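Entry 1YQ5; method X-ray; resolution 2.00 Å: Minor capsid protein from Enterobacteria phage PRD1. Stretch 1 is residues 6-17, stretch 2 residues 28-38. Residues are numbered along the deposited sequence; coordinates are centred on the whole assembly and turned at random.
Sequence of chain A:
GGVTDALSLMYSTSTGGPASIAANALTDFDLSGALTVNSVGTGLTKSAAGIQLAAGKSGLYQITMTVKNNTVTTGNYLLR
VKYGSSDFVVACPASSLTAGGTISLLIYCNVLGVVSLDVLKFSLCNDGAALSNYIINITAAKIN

Stretch 1 6-17: ALSLMYSTSTGG
Stretch 2 28-38: DFDLSGALTVN

The antiparallel pairing between these stretches slips by one residue partway along: Ser8 pairs with Asn38 and Leu9 with Thr36, so Val37 is the extra residue of a beta bulge. The carbonyl of Ser8 serves both sides of the slip, accepting a short hydrogen bond from Val37 N (2.7 Å to Ser8 O) and a weak one from Asn38 N (3.4 Å to the same Ser8 O). Val37 makes this possible by leaving extended geometry (phi/psi -84/-36) at a corner of the chain.

Around the bulge the ladder is regular. Ser8 N donates to Asn38 O at 2.8 Å, with CA atoms 5.1 Å apart. Leu9 and Thr36 form the non-hydrogen-bonded pair, CA to CA 4.7 Å. Met10, a selenomethionine, pairs with Leu35 through both bonds: Met10 N to Leu35 O, 2.9 Å, and Leu35 N to Met10 O, 3.0 Å. Residues 6-11 are extended, phi -113 to -164 and psi 118 to 155.

Side chains alternate. Leu9 (m, t) and Thr36 (m) share one face; there Leu9 CB lies 4.0 Å from Ala34 CB and Leu9 CD1 4.0 Å from Leu31 CD1. Ser8 (t), Met10 (t, m, m), Leu35 (t, p) and Asn38 (t) occupy the other. Met10 CE reaches Leu35 CD2 at 3.9 Å, and Met10 CB packs on Val37 CG2 at 3.8 Å, Val37 being t.

Tyr11 (chi1 -161°, chi2 56°) loses the most surface, and its buried ring suits both apolar packing and a polar tip. Leu31 (m, t) lays CD2 over one face, 3.8 Å from the ring centroid. Phe29 (chi1 -65°, chi2 150°) meets it obliquely, centroids 5.0 Å apart and planes at 46°, while the small Ala34 brings CB to 3.9 Å from Tyr11 CD1. At the ring edge, Tyr11 OH donates to Asp30 O at 2.7 Å; a water bridges Tyr11 OH (3.3 Å) and Asp30 N (2.9 Å).

A type I turn, Leu31 to Ala34, closed by Ala34 N to Leu31 O at 3.1 Å, brings Gly33 (-94/6) against Gly16 (88/-9), CA to CA 3.9 Å. Glycine suits both places: an ideal CB on Gly16 would clash with Gly33 C, and one on Gly33 with Gly16 CA, while the Gly16 backbone angles alone call for glycine. Beside them Ala34 CA makes a CA-H...O contact with Thr15 O at 3.2 Å, and Thr15 (p) places CG2 3.9 Å from Leu35 CB. Altogether 778 Å² is buried.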

# COMPACT_ATOMS: atom_id res chain seq x y z
N ALA A 6 -8.64 -14.23 -7.12
CA ALA A 6 -8.11 -13.71 -5.87
C ALA A 6 -7.81 -14.85 -4.92
O ALA A 6 -8.39 -15.93 -5.02
CB ALA A 6 -9.12 -12.75 -5.22
N LEU A 7 -6.88 -14.61 -4.00
CA LEU A 7 -6.51 -15.61 -3.02
C LEU A 7 -6.03 -14.87 -1.77
O LEU A 7 -5.19 -13.99 -1.85
CB LEU A 7 -5.38 -16.50 -3.56
CG LEU A 7 -4.91 -17.61 -2.63
CD1 LEU A 7 -6.07 -18.56 -2.38
CD2 LEU A 7 -3.73 -18.36 -3.24
N SER A 8 -6.59 -15.24 -0.62
CA SER A 8 -6.22 -14.62 0.64
C SER A 8 -5.78 -15.74 1.58
O SER A 8 -6.51 -16.72 1.78
CB SER A 8 -7.41 -13.86 1.23
OG SER A 8 -7.03 -13.13 2.38
N LEU A 9 -4.58 -15.60 2.14
CA LEU A 9 -4.03 -16.63 3.01
C LEU A 9 -3.61 -16.11 4.38
O LEU A 9 -3.26 -14.94 4.54
CB LEU A 9 -2.80 -17.25 2.35
CG LEU A 9 -2.90 -17.69 0.89
CD1 LEU A 9 -1.51 -18.03 0.37
CD2 LEU A 9 -3.83 -18.89 0.76
N MSE A 10 -3.65 -17.01 5.36
CA MSE A 10 -3.22 -16.70 6.71
C MSE A 10 -2.07 -17.68 6.95
O MSE A 10 -2.27 -18.90 6.92
CB MSE A 10 -4.36 -16.91 7.71
CG MSE A 10 -4.10 -16.32 9.09
SE MSE A 10 -2.90 -17.42 10.15
CE MSE A 10 -4.19 -18.79 10.62
N TYR A 11 -0.89 -17.14 7.18
CA TYR A 11 0.34 -17.90 7.37
C TYR A 11 0.85 -17.75 8.81
O TYR A 11 1.01 -16.63 9.31
CB TYR A 11 1.37 -17.35 6.38
CG TYR A 11 2.57 -18.22 6.06
CD1 TYR A 11 2.41 -19.51 5.56
CD2 TYR A 11 3.86 -17.70 6.14
CE1 TYR A 11 3.52 -20.26 5.15
CE2 TYR A 11 4.97 -18.44 5.73
CZ TYR A 11 4.79 -19.72 5.23
OH TYR A 11 5.88 -20.44 4.80
N SER A 12 1.09 -18.87 9.48
CA SER A 12 1.58 -18.87 10.86
C SER A 12 2.35 -20.16 11.12
O SER A 12 2.42 -21.02 10.24
CB SER A 12 0.41 -18.81 11.84
OG SER A 12 -0.32 -20.03 11.81
N THR A 13 2.91 -20.29 12.32
CA THR A 13 3.65 -21.50 12.66
C THR A 13 2.71 -22.70 12.64
O THR A 13 3.14 -23.84 12.46
CB THR A 13 4.28 -21.41 14.07
OG1 THR A 13 3.26 -21.15 15.04
CG2 THR A 13 5.33 -20.31 14.11
N SER A 14 1.42 -22.43 12.83
CA SER A 14 0.41 -23.49 12.83
C SER A 14 -0.17 -23.75 11.44
O SER A 14 -0.78 -24.79 11.20
CB SER A 14 -0.74 -23.13 13.77
OG SER A 14 -0.28 -23.00 15.11
N THR A 15 0.03 -22.80 10.53
CA THR A 15 -0.50 -22.94 9.19
C THR A 15 0.53 -22.82 8.07
O THR A 15 0.48 -21.88 7.26
CB THR A 15 -1.66 -21.94 8.93
OG1 THR A 15 -1.23 -20.61 9.23
CG2 THR A 15 -2.87 -22.29 9.81
N GLY A 16 1.48 -23.75 8.05
CA GLY A 16 2.48 -23.79 6.99
C GLY A 16 3.78 -23.02 7.08
O GLY A 16 4.65 -23.22 6.25
N GLY A 17 3.93 -22.15 8.07
CA GLY A 17 5.16 -21.38 8.15
C GLY A 17 6.28 -22.02 8.94
O GLY A 17 6.06 -22.98 9.68
N ASP A 28 12.28 -17.02 0.71
CA ASP A 28 10.91 -17.10 0.22
C ASP A 28 10.08 -18.16 0.93
O ASP A 28 10.56 -19.25 1.25
CB ASP A 28 10.91 -17.33 -1.29
CG ASP A 28 11.54 -16.17 -2.05
OD1 ASP A 28 11.38 -15.02 -1.58
OD2 ASP A 28 12.17 -16.39 -3.10
N PHE A 29 8.82 -17.82 1.19
CA PHE A 29 7.90 -18.68 1.91
C PHE A 29 7.24 -19.80 1.11
O PHE A 29 6.80 -19.60 -0.02
CB PHE A 29 6.77 -17.84 2.53
CG PHE A 29 7.23 -16.88 3.59
CD1 PHE A 29 6.54 -15.69 3.78
CD2 PHE A 29 8.30 -17.19 4.43
CE1 PHE A 29 6.92 -14.81 4.80
CE2 PHE A 29 8.68 -16.32 5.44
CZ PHE A 29 7.98 -15.12 5.63
N ASP A 30 7.17 -20.97 1.73
CA ASP A 30 6.50 -22.13 1.15
C ASP A 30 5.07 -21.90 1.64
O ASP A 30 4.81 -21.98 2.84
CB ASP A 30 7.05 -23.41 1.78
CG ASP A 30 6.26 -24.65 1.38
OD1 ASP A 30 5.03 -24.56 1.19
OD2 ASP A 30 6.88 -25.72 1.27
N LEU A 31 4.15 -21.61 0.73
CA LEU A 31 2.76 -21.35 1.13
C LEU A 31 1.79 -22.51 0.95
O LEU A 31 0.57 -22.34 1.07
CB LEU A 31 2.23 -20.13 0.37
CG LEU A 31 3.00 -18.81 0.55
CD1 LEU A 31 2.37 -17.73 -0.33
CD2 LEU A 31 2.98 -18.40 2.01
N SER A 32 2.32 -23.70 0.67
CA SER A 32 1.46 -24.87 0.46
C SER A 32 0.59 -25.17 1.67
O SER A 32 -0.56 -25.59 1.52
CB SER A 32 2.31 -26.10 0.12
OG SER A 32 3.19 -26.42 1.18
N GLY A 33 1.13 -24.95 2.86
CA GLY A 33 0.38 -25.23 4.07
C GLY A 33 -0.37 -24.04 4.66
O GLY A 33 -0.93 -24.15 5.75
N ALA A 34 -0.38 -22.92 3.96
CA ALA A 34 -1.07 -21.73 4.45
C ALA A 34 -2.58 -21.98 4.48
O ALA A 34 -3.10 -22.76 3.68
CB ALA A 34 -0.76 -20.53 3.56
N LEU A 35 -3.27 -21.31 5.40
CA LEU A 35 -4.71 -21.45 5.50
C LEU A 35 -5.38 -20.54 4.48
O LEU A 35 -5.11 -19.34 4.45
CB LEU A 35 -5.18 -21.07 6.91
CG LEU A 35 -6.70 -21.01 7.14
CD1 LEU A 35 -7.32 -22.38 6.90
CD2 LEU A 35 -6.99 -20.54 8.56
N THR A 36 -6.25 -21.09 3.65
CA THR A 36 -6.95 -20.28 2.67
C THR A 36 -8.13 -19.60 3.34
O THR A 36 -9.07 -20.25 3.78
CB THR A 36 -7.43 -21.13 1.48
OG1 THR A 36 -6.30 -21.72 0.83
CG2 THR A 36 -8.19 -20.26 0.47
N VAL A 37 -8.07 -18.27 3.43
CA VAL A 37 -9.13 -17.49 4.05
C VAL A 37 -10.25 -17.21 3.05
O VAL A 37 -11.42 -17.20 3.40
CB VAL A 37 -8.59 -16.15 4.57
CG1 VAL A 37 -9.72 -15.30 5.12
CG2 VAL A 37 -7.54 -16.41 5.65
N ASN A 38 -9.86 -17.00 1.80
CA ASN A 38 -10.83 -16.72 0.75
C ASN A 38 -10.17 -16.98 -0.59
O ASN A 38 -8.98 -16.68 -0.78
CB ASN A 38 -11.30 -15.26 0.83
CG ASN A 38 -12.35 -14.93 -0.22
OD1 ASN A 38 -13.46 -15.48 -0.21
ND2 ASN A 38 -12.02 -14.03 -1.13
O HOH W 1 8.83 -21.59 4.02
O HOH W 2 3.72 -24.38 3.88